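PDB 6R5T: periplasmic beta-glucosidase from Pseudomonas aeruginosa, which probably hydrolyses terminal, non-reducing beta-D-glucosyl residues of its substrates, releasing beta-D-glucose, as a member of glycosyl hydrolase family 3. Local coordinates for residues R640-V654 against F676-V690. The protein carries 1 engineered substitution. Sequence-based numbering, arbitrary orientation. Where two conformers were deposited one is given.
Sequences RVTLSNSGKRAGATV and FRKVMLEPGESREIV
Asn-645 and Leu-681 meet at the end of the fibronectin type III-like beta sandwich where the chain crosses twice between its two sheets. Strand 640-645 pairs antiparallel with 686-690 in one sheet. Strand 651-654 pairs antiparallel with 676-681 in the other. Two connections, 646-650 and 682-685, pass side by side, the second as a type II turn.

Asn-645 ties them together. Its CB lies 3.8 Å from Leu-681 CB and touches Glu-682 O. CG is anti to the backbone N (chi1 -177°), which carries the amide in between the two connections, with CG close to Pro-683 CA. OD1 accepts from Gly-647 N, closing an Asx turn, and bonds to Thr-617 OG1. ND2 donates to Arg-649 O and, at 2.9 Å, to Leu-681 O; both acceptors lie in the amide plane, so the amide is fixed in rotation. Leu-681 O also accepts from Gly-651 N, and the two donors arrive from opposite faces of its carbonyl plane. Asn-645 N donates to Glu-685 O, and its O accepts from Gly-684 N.

Between the sheets, Leu-643 CD2 meets Val-679 CB tip to tip at 3.7 Å and touches Leu-681 CD1. Ile-689 CD1 packs on Leu-643 CB. Val-655 touches both Leu-643 and Ile-689.

On the other face of strands 640-645 and 686-690 the contacts are mostly polar. Ser-644 OG and Ser-686 OG share a hydrogen bond of 2.9 Å. A water joins Thr-642 OG1 to Glu-688 OE2. Arg-640 NH1 forms a salt bridge with Glu-688 OE1, while NH2 pairs with Glu-638. Val-690 CG2 sits over the centre of the Arg-640 guanidinium, 3.8 Å above the plane.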
ATOM      1  N   ARG A 640     -16.666  30.745 -13.805  1.00 21.22           N
ATOM      2  CA  ARG A 640     -18.015  31.079 -13.337  1.00 21.24           C
ATOM      3  C   ARG A 640     -19.003  29.982 -13.659  1.00 18.86           C
ATOM      4  O   ARG A 640     -19.031  29.433 -14.785  1.00 18.52           O
ATOM      5  CB  ARG A 640     -18.506  32.382 -13.964  1.00 25.97           C
ATOM      6  CG  ARG A 640     -17.789  33.605 -13.431  1.00 30.62           C
ATOM      7  CD  ARG A 640     -18.402  34.898 -13.966  1.00 38.61           C
ATOM      8  NE  ARG A 640     -17.537  35.998 -13.551  1.00 42.76           N
ATOM      9  CZ  ARG A 640     -17.937  37.105 -12.933  1.00 51.45           C
ATOM     10  NH1 ARG A 640     -19.222  37.336 -12.707  1.00 52.21           N
ATOM     11  NH2 ARG A 640     -17.040  38.012 -12.583  1.00 50.15           N
ATOM     12  N   VAL A 641     -19.873  29.737 -12.687  1.00 18.30           N
ATOM     13  CA  VAL A 641     -20.990  28.810 -12.872  1.00 19.27           C
ATOM     14  C   VAL A 641     -22.151  29.316 -12.016  1.00 18.29           C
ATOM     15  O   VAL A 641     -21.888  29.901 -10.953  1.00 19.63           O
ATOM     16  CB  VAL A 641     -20.534  27.393 -12.512  1.00 21.66           C
ATOM     17  CG1 VAL A 641     -20.296  27.230 -11.008  1.00 19.47           C
ATOM     18  CG2 VAL A 641     -21.442  26.369 -13.085  1.00 27.08           C
ATOM     19  N   THR A 642     -23.366  29.090 -12.476  1.00 18.45           N
ATOM     20  CA  THR A 642     -24.566  29.400 -11.671  1.00 18.21           C
ATOM     21  C   THR A 642     -25.090  28.100 -11.086  1.00 17.01           C
ATOM     22  O   THR A 642     -25.415  27.174 -11.863  1.00 17.96           O
ATOM     23  CB  THR A 642     -25.627  30.164 -12.467  1.00 20.41           C
ATOM     24  OG1 THR A 642     -24.949  31.361 -12.862  1.00 24.47           O
ATOM     25  CG2 THR A 642     -26.842  30.525 -11.638  1.00 20.87           C
ATOM     26  N   LEU A 643     -25.276  28.098  -9.772  1.00 14.91           N
ATOM     27  CA  LEU A 643     -25.926  26.986  -9.048  1.00 14.88           C
ATOM     28  C   LEU A 643     -27.390  27.329  -8.816  1.00 15.95           C
ATOM     29  O   LEU A 643     -27.649  28.446  -8.312  1.00 17.58           O
ATOM     30  CB  LEU A 643     -25.207  26.782  -7.727  1.00 16.28           C
ATOM     31  CG  LEU A 643     -25.819  25.738  -6.802  1.00 15.80           C
ATOM     32  CD1 LEU A 643     -25.621  24.326  -7.327  1.00 16.37           C
ATOM     33  CD2 LEU A 643     -25.266  25.879  -5.389  1.00 17.73           C
ATOM     34  N   SER A 644     -28.282  26.386  -9.062  1.00 16.22           N
ATOM     35  CA  SER A 644     -29.739  26.552  -8.809  0.50 16.37           C
ATOM     36  C   SER A 644     -30.272  25.398  -7.966  1.00 17.76           C
ATOM     37  O   SER A 644     -29.834  24.247  -8.148  1.00 15.30           O
ATOM     38  CB  SER A 644     -30.504  26.631 -10.117  0.50 16.69           C
ATOM     39  OG  SER A 644     -29.933  27.604 -10.955  0.50 17.26           O
ATOM     40  N   ASN A 645     -31.201  25.683  -7.081  1.00 16.64           N
ATOM     41  CA  ASN A 645     -31.966  24.655  -6.375  1.00 15.94           C
ATOM     42  C   ASN A 645     -33.186  24.382  -7.244  1.00 18.41           C
ATOM     43  O   ASN A 645     -34.078  25.260  -7.350  1.00 18.83           O
ATOM     44  CB  ASN A 645     -32.328  25.130  -4.970  1.00 15.69           C
ATOM     45  CG  ASN A 645     -33.064  24.114  -4.138  1.00 14.35           C
ATOM     46  OD1 ASN A 645     -33.668  23.189  -4.685  1.00 14.96           O
ATOM     47  ND2 ASN A 645     -33.074  24.296  -2.827  1.00 14.94           N
ATOM     48  N   SER A 646     -33.186  23.235  -7.901  1.00 16.56           N
ATOM     49  CA  SER A 646     -34.246  22.893  -8.870  1.00 21.81           C
ATOM     50  C   SER A 646     -35.260  21.917  -8.255  1.00 24.28           C
ATOM     51  O   SER A 646     -36.072  21.345  -9.024  1.00 25.52           O
ATOM     52  CB  SER A 646     -33.605  22.367 -10.142  1.00 24.08           C
ATOM     53  OG  SER A 646     -32.754  21.285  -9.861  1.00 25.75           O
ATOM     54  N   GLY A 647     -35.255  21.724  -6.933  1.00 19.42           N
ATOM     55  CA  GLY A 647     -36.193  20.861  -6.205  1.00 21.45           C
ATOM     56  C   GLY A 647     -37.166  21.637  -5.320  1.00 21.15           C
ATOM     57  O   GLY A 647     -37.334  22.856  -5.501  1.00 22.26           O
ATOM     58  N   LYS A 648     -37.712  21.000  -4.301  1.00 20.78           N
ATOM     59  CA  LYS A 648     -38.818  21.565  -3.512  1.00 23.24           C
ATOM     60  C   LYS A 648     -38.447  21.885  -2.065  1.00 22.22           C
ATOM     61  O   LYS A 648     -39.298  22.415  -1.335  1.00 21.50           O
ATOM     62  CB  LYS A 648     -39.980  20.565  -3.539  1.00 28.38           C
ATOM     63  CG  LYS A 648     -40.451  20.159  -4.932  1.00 37.71           C
ATOM     64  CD  LYS A 648     -41.057  18.765  -4.964  1.00 44.24           C
ATOM     65  CE  LYS A 648     -41.773  18.488  -6.270  1.00 49.46           C
ATOM     66  NZ  LYS A 648     -42.270  17.098  -6.303  1.00 55.20           N
ATOM     67  N   ARG A 649     -37.212  21.616  -1.622  1.00 18.11           N
ATOM     68  CA  ARG A 649     -36.817  21.912  -0.237  1.00 16.82           C
ATOM     69  C   ARG A 649     -35.568  22.766  -0.288  1.00 16.32           C
ATOM     70  O   ARG A 649     -34.740  22.571  -1.157  1.00 15.68           O
ATOM     71  CB  ARG A 649     -36.530  20.640   0.567  1.00 18.24           C
ATOM     72  CG  ARG A 649     -37.750  19.741   0.700  1.00 20.26           C
ATOM     73  CD  ARG A 649     -37.345  18.435   1.313  1.00 21.96           C
ATOM     74  NE  ARG A 649     -38.488  17.607   1.535  1.00 25.40           N
ATOM     75  CZ  ARG A 649     -39.229  17.623   2.645  1.00 31.73           C
ATOM     76  NH1 ARG A 649     -38.893  18.392   3.682  1.00 30.61           N
ATOM     77  NH2 ARG A 649     -40.286  16.826   2.706  1.00 31.63           N
ATOM     78  N   ALA A 650     -35.471  23.688   0.663  1.00 15.75           N
ATOM     79  CA  ALA A 650     -34.241  24.444   0.866  1.00 14.71           C
ATOM     80  C   ALA A 650     -33.122  23.460   1.199  1.00 15.24           C
ATOM     81  O   ALA A 650     -33.357  22.463   1.852  1.00 15.28           O
ATOM     82  CB  ALA A 650     -34.426  25.447   1.970  1.00 17.32           C
ATOM     83  N   GLY A 651     -31.914  23.775   0.782  1.00 15.05           N
ATOM     84  CA  GLY A 651     -30.764  22.963   1.205  1.00 14.98           C
ATOM     85  C   GLY A 651     -29.480  23.524   0.665  1.00 14.30           C
ATOM     86  O   GLY A 651     -29.481  24.334  -0.288  1.00 14.29           O
ATOM     87  N   ALA A 652     -28.390  23.002   1.207  1.00 15.61           N
ATOM     88  CA  ALA A 652     -27.054  23.371   0.745  1.00 14.34           C
ATOM     89  C   ALA A 652     -26.440  22.212  -0.050  1.00 14.32           C
ATOM     90  O   ALA A 652     -26.800  21.030   0.145  1.00 14.96           O
ATOM     91  CB  ALA A 652     -26.201  23.761   1.925  1.00 14.30           C
ATOM     92  N   THR A 653     -25.519  22.614  -0.910  1.00 14.61           N
ATOM     93  CA  THR A 653     -24.593  21.687  -1.586  1.00 15.24           C
ATOM     94  C   THR A 653     -23.244  22.381  -1.690  1.00 15.02           C
ATOM     95  O   THR A 653     -23.061  23.518  -1.196  1.00 15.73           O
ATOM     96  CB  THR A 653     -25.132  21.229  -2.940  1.00 15.88           C
ATOM     97  OG1 THR A 653     -24.260  20.205  -3.443  1.00 18.56           O
ATOM     98  CG2 THR A 653     -25.173  22.334  -3.963  1.00 16.29           C
ATOM     99  N   VAL A 654     -22.272  21.650  -2.200  1.00 13.33           N
ATOM    100  CA  VAL A 654     -20.887  22.164  -2.275  1.00 13.87           C
ATOM    101  C   VAL A 654     -20.463  22.098  -3.741  1.00 14.23           C
ATOM    102  O   VAL A 654     -20.360  20.959  -4.306  1.00 13.02           O
ATOM    103  CB  VAL A 654     -19.923  21.362  -1.404  1.00 14.46           C
ATOM    104  CG1 VAL A 654     -18.524  21.978  -1.471  1.00 14.08           C
ATOM    105  CG2 VAL A 654     -20.443  21.255   0.042  1.00 15.11           C
ATOM    106  N   PHE A 676     -13.714  25.526  -3.620  1.00 14.93           N
ATOM    107  CA  PHE A 676     -15.066  25.028  -3.366  1.00 14.31           C
ATOM    108  C   PHE A 676     -15.911  26.144  -2.771  1.00 15.64           C
ATOM    109  O   PHE A 676     -15.353  27.145  -2.270  1.00 16.24           O
ATOM    110  CB  PHE A 676     -15.061  23.812  -2.444  1.00 14.29           C
ATOM    111  CG  PHE A 676     -14.460  24.027  -1.089  1.00 14.56           C
ATOM    112  CD1 PHE A 676     -15.241  24.484  -0.046  1.00 15.79           C
ATOM    113  CD2 PHE A 676     -13.106  23.787  -0.895  1.00 16.32           C
ATOM    114  CE1 PHE A 676     -14.672  24.628   1.212  1.00 18.88           C
ATOM    115  CE2 PHE A 676     -12.527  23.990   0.352  1.00 18.42           C
ATOM    116  CZ  PHE A 676     -13.331  24.415   1.390  1.00 18.74           C
ATOM    117  N   ARG A 677     -17.211  25.967  -2.897  1.00 14.95           N
ATOM    118  CA  ARG A 677     -18.173  26.955  -2.338  1.00 16.65           C
ATOM    119  C   ARG A 677     -19.335  26.154  -1.794  1.00 17.76           C
ATOM    120  O   ARG A 677     -20.024  25.481  -2.589  1.00 16.41           O
ATOM    121  CB  ARG A 677     -18.672  27.965  -3.373  1.00 22.98           C
ATOM    122  CG  ARG A 677     -19.023  29.349  -2.814  1.00 28.80           C
ATOM    123  CD  ARG A 677     -17.759  30.182  -2.503  1.00 29.57           C
ATOM    124  NE  ARG A 677     -17.091  30.844  -3.638  1.00 28.99           N
ATOM    125  CZ  ARG A 677     -15.818  30.702  -4.003  1.00 32.44           C
ATOM    126  NH1 ARG A 677     -14.971  29.891  -3.369  1.00 34.83           N
ATOM    127  NH2 ARG A 677     -15.381  31.397  -5.038  1.00 38.83           N
ATOM    128  N   LYS A 678     -19.592  26.271  -0.509  1.00 18.51           N
ATOM    129  CA  LYS A 678     -20.822  25.690   0.033  1.00 17.51           C
ATOM    130  C   LYS A 678     -21.892  26.770  -0.027  1.00 17.02           C
ATOM    131  O   LYS A 678     -21.655  27.878   0.477  1.00 17.87           O
ATOM    132  CB  LYS A 678     -20.615  25.235   1.452  1.00 18.92           C
ATOM    133  CG  LYS A 678     -21.847  24.564   2.008  1.00 19.92           C
ATOM    134  CD  LYS A 678     -21.549  23.940   3.300  1.00 24.04           C
ATOM    135  CE  LYS A 678     -22.550  22.930   3.778  1.00 26.21           C
ATOM    136  NZ  LYS A 678     -22.286  22.871   5.246  1.00 32.83           N
ATOM    137  N   VAL A 679     -23.048  26.408  -0.557  1.00 15.70           N
ATOM    138  CA  VAL A 679     -24.123  27.375  -0.842  1.00 16.64           C
ATOM    139  C   VAL A 679     -25.425  26.797  -0.357  1.00 17.83           C
ATOM    140  O   VAL A 679     -25.804  25.696  -0.816  1.00 16.37           O
ATOM    141  CB  VAL A 679     -24.158  27.695  -2.342  1.00 17.11           C
ATOM    142  CG1 VAL A 679     -25.196  28.744  -2.620  1.00 19.54           C
ATOM    143  CG2 VAL A 679     -22.776  28.096  -2.865  1.00 20.04           C
ATOM    144  N   MET A 680     -26.125  27.577   0.470  1.00 17.32           N
ATOM    145  CA  MET A 680     -27.487  27.259   0.931  1.00 18.59           C
ATOM    146  C   MET A 680     -28.502  27.967   0.035  1.00 17.47           C
ATOM    147  O   MET A 680     -28.401  29.192  -0.152  1.00 18.11           O
ATOM    148  CB  MET A 680     -27.661  27.745   2.371  1.00 20.18           C
ATOM    149  CG  MET A 680     -29.084  27.736   2.866  1.00 24.28           C
ATOM    150  SD  MET A 680     -29.849  26.115   2.897  1.00 30.34           S
ATOM    151  CE  MET A 680     -29.024  25.516   4.369  1.00 33.59           C
ATOM    152  N   LEU A 681     -29.430  27.228  -0.558  1.00 15.48           N
ATOM    153  CA  LEU A 681     -30.394  27.839  -1.511  1.00 15.70           C
ATOM    154  C   LEU A 681     -31.808  27.439  -1.167  1.00 14.63           C
ATOM    155  O   LEU A 681     -32.105  26.264  -0.869  1.00 14.82           O
ATOM    156  CB  LEU A 681     -30.084  27.394  -2.933  1.00 17.70           C
ATOM    157  CG  LEU A 681     -28.762  27.875  -3.507  1.00 18.72           C
ATOM    158  CD1 LEU A 681     -28.586  27.200  -4.838  1.00 21.00           C
ATOM    159  CD2 LEU A 681     -28.681  29.369  -3.662  1.00 19.16           C
ATOM    160  N   GLU A 682     -32.717  28.402  -1.214  1.00 13.83           N
ATOM    161  CA  GLU A 682     -34.128  28.053  -1.180  1.00 15.39           C
ATOM    162  C   GLU A 682     -34.507  27.437  -2.527  1.00 16.48           C
ATOM    163  O   GLU A 682     -33.847  27.664  -3.541  1.00 15.30           O
ATOM    164  CB  GLU A 682     -34.957  29.331  -0.911  1.00 16.83           C
ATOM    165  CG  GLU A 682     -34.627  30.032   0.401  1.00 18.12           C
ATOM    166  CD  GLU A 682     -35.177  29.352   1.640  1.00 19.07           C
ATOM    167  OE1 GLU A 682     -34.870  29.831   2.723  1.00 22.05           O
ATOM    168  OE2 GLU A 682     -36.038  28.460   1.509  1.00 21.43           O
ATOM    169  N   PRO A 683     -35.643  26.733  -2.630  1.00 15.76           N
ATOM    170  CA  PRO A 683     -36.152  26.271  -3.908  1.00 18.18           C
ATOM    171  C   PRO A 683     -36.288  27.392  -4.948  1.00 18.91           C
ATOM    172  O   PRO A 683     -36.787  28.461  -4.620  1.00 20.03           O
ATOM    173  CB  PRO A 683     -37.480  25.624  -3.552  1.00 19.18           C
ATOM    174  CG  PRO A 683     -37.362  25.313  -2.090  1.00 18.13           C
ATOM    175  CD  PRO A 683     -36.509  26.391  -1.498  1.00 16.35           C
ATOM    176  N   GLY A 684     -35.760  27.156  -6.149  1.00 17.85           N
ATOM    177  CA  GLY A 684     -35.727  28.130  -7.250  1.00 18.81           C
ATOM    178  C   GLY A 684     -34.732  29.261  -7.077  1.00 19.00           C
ATOM    179  O   GLY A 684     -34.675  30.096  -7.976  1.00 20.03           O
ATOM    180  N   GLU A 685     -33.941  29.298  -6.010  1.00 17.67           N
ATOM    181  CA  GLU A 685     -32.861  30.288  -5.848  1.00 18.95           C
ATOM    182  C   GLU A 685     -31.662  29.878  -6.699  1.00 21.85           C
ATOM    183  O   GLU A 685     -31.389  28.677  -6.830  1.00 19.06           O
ATOM    184  CB  GLU A 685     -32.515  30.453  -4.380  1.00 19.48           C
ATOM    185  CG  GLU A 685     -31.653  31.646  -4.060  1.00 22.48           C
ATOM    186  CD  GLU A 685     -31.277  31.796  -2.597  1.00 26.94           C
ATOM    187  OE1 GLU A 685     -30.399  32.657  -2.367  1.00 30.94           O
ATOM    188  OE2 GLU A 685     -31.786  31.032  -1.698  1.00 20.31           O
ATOM    189  N   SER A 686     -30.954  30.889  -7.187  1.00 21.32           N
ATOM    190  CA  SER A 686     -29.684  30.739  -7.939  1.00 24.13           C
ATOM    191  C   SER A 686     -28.601  31.575  -7.291  1.00 25.61           C
ATOM    192  O   SER A 686     -28.906  32.565  -6.605  1.00 25.93           O
ATOM    193  CB  SER A 686     -29.873  31.117  -9.364  1.00 28.71           C
ATOM    194  OG  SER A 686     -30.740  30.213 -10.017  1.00 32.33           O
ATOM    195  N   ARG A 687     -27.362  31.117  -7.419  1.00 21.87           N
ATOM    196  CA  ARG A 687     -26.195  31.878  -6.980  1.00 21.90           C
ATOM    197  C   ARG A 687     -25.149  31.750  -8.073  1.00 22.74           C
ATOM    198  O   ARG A 687     -24.849  30.604  -8.477  1.00 20.08           O
ATOM    199  CB  ARG A 687     -25.666  31.331  -5.648  1.00 25.11           C
ATOM    200  CG  ARG A 687     -24.485  32.089  -5.042  1.00 32.36           C
ATOM    201  CD  ARG A 687     -24.876  33.262  -4.142  1.00 37.48           C
ATOM    202  NE  ARG A 687     -25.932  32.892  -3.200  1.00 42.76           N
ATOM    203  CZ  ARG A 687     -25.752  32.442  -1.966  1.00 48.35           C
ATOM    204  NH1 ARG A 687     -24.538  32.357  -1.444  1.00 52.02           N
ATOM    205  NH2 ARG A 687     -26.807  32.089  -1.241  1.00 52.07           N
ATOM    206  N   GLU A 688     -24.631  32.886  -8.531  1.00 22.38           N
ATOM    207  CA  GLU A 688     -23.452  32.910  -9.413  1.00 23.24           C
ATOM    208  C   GLU A 688     -22.246  32.666  -8.518  1.00 24.13           C
ATOM    209  O   GLU A 688     -22.045  33.346  -7.505  1.00 25.65           O
ATOM    210  CB  GLU A 688     -23.260  34.229 -10.183  1.00 29.56           C
ATOM    211  CG  GLU A 688     -22.131  34.028 -11.222  1.00 34.29           C
ATOM    212  CD  GLU A 688     -21.856  34.998 -12.362  1.00 45.15           C
ATOM    213  OE1 GLU A 688     -21.300  36.074 -12.108  1.00 47.34           O
ATOM    214  OE2 GLU A 688     -22.069  34.611 -13.535  1.00 51.59           O
ATOM    215  N   ILE A 689     -21.485  31.649  -8.860  1.00 21.79           N
ATOM    216  CA  ILE A 689     -20.258  31.294  -8.126  1.00 22.55           C
ATOM    217  C   ILE A 689     -19.110  31.707  -9.027  1.00 22.34           C
ATOM    218  O   ILE A 689     -19.136  31.392 -10.263  1.00 23.62           O
ATOM    219  CB  ILE A 689     -20.274  29.807  -7.774  1.00 25.73           C
ATOM    220  CG1 ILE A 689     -21.478  29.528  -6.874  1.00 27.29           C
ATOM    221  CG2 ILE A 689     -18.984  29.408  -7.108  1.00 27.24           C
ATOM    222  CD1 ILE A 689     -21.880  28.131  -6.817  1.00 31.59           C
ATOM    223  N   VAL A 690     -18.187  32.457  -8.443  1.00 21.43           N
ATOM    224  CA  VAL A 690     -16.971  32.906  -9.142  1.00 20.70           C
ATOM    225  C   VAL A 690     -15.781  32.331  -8.400  1.00 20.69           C
ATOM    226  O   VAL A 690     -15.615  32.627  -7.208  1.00 24.46           O
ATOM    227  CB  VAL A 690     -16.915  34.434  -9.175  1.00 24.97           C
ATOM    228  CG1 VAL A 690     -15.721  34.889  -9.978  1.00 24.53           C
ATOM    229  CG2 VAL A 690     -18.213  35.014  -9.698  1.00 25.03           C
TER
HETATM  230  O   HOH W   1     -22.440  31.741 -14.195  1.00 30.17           O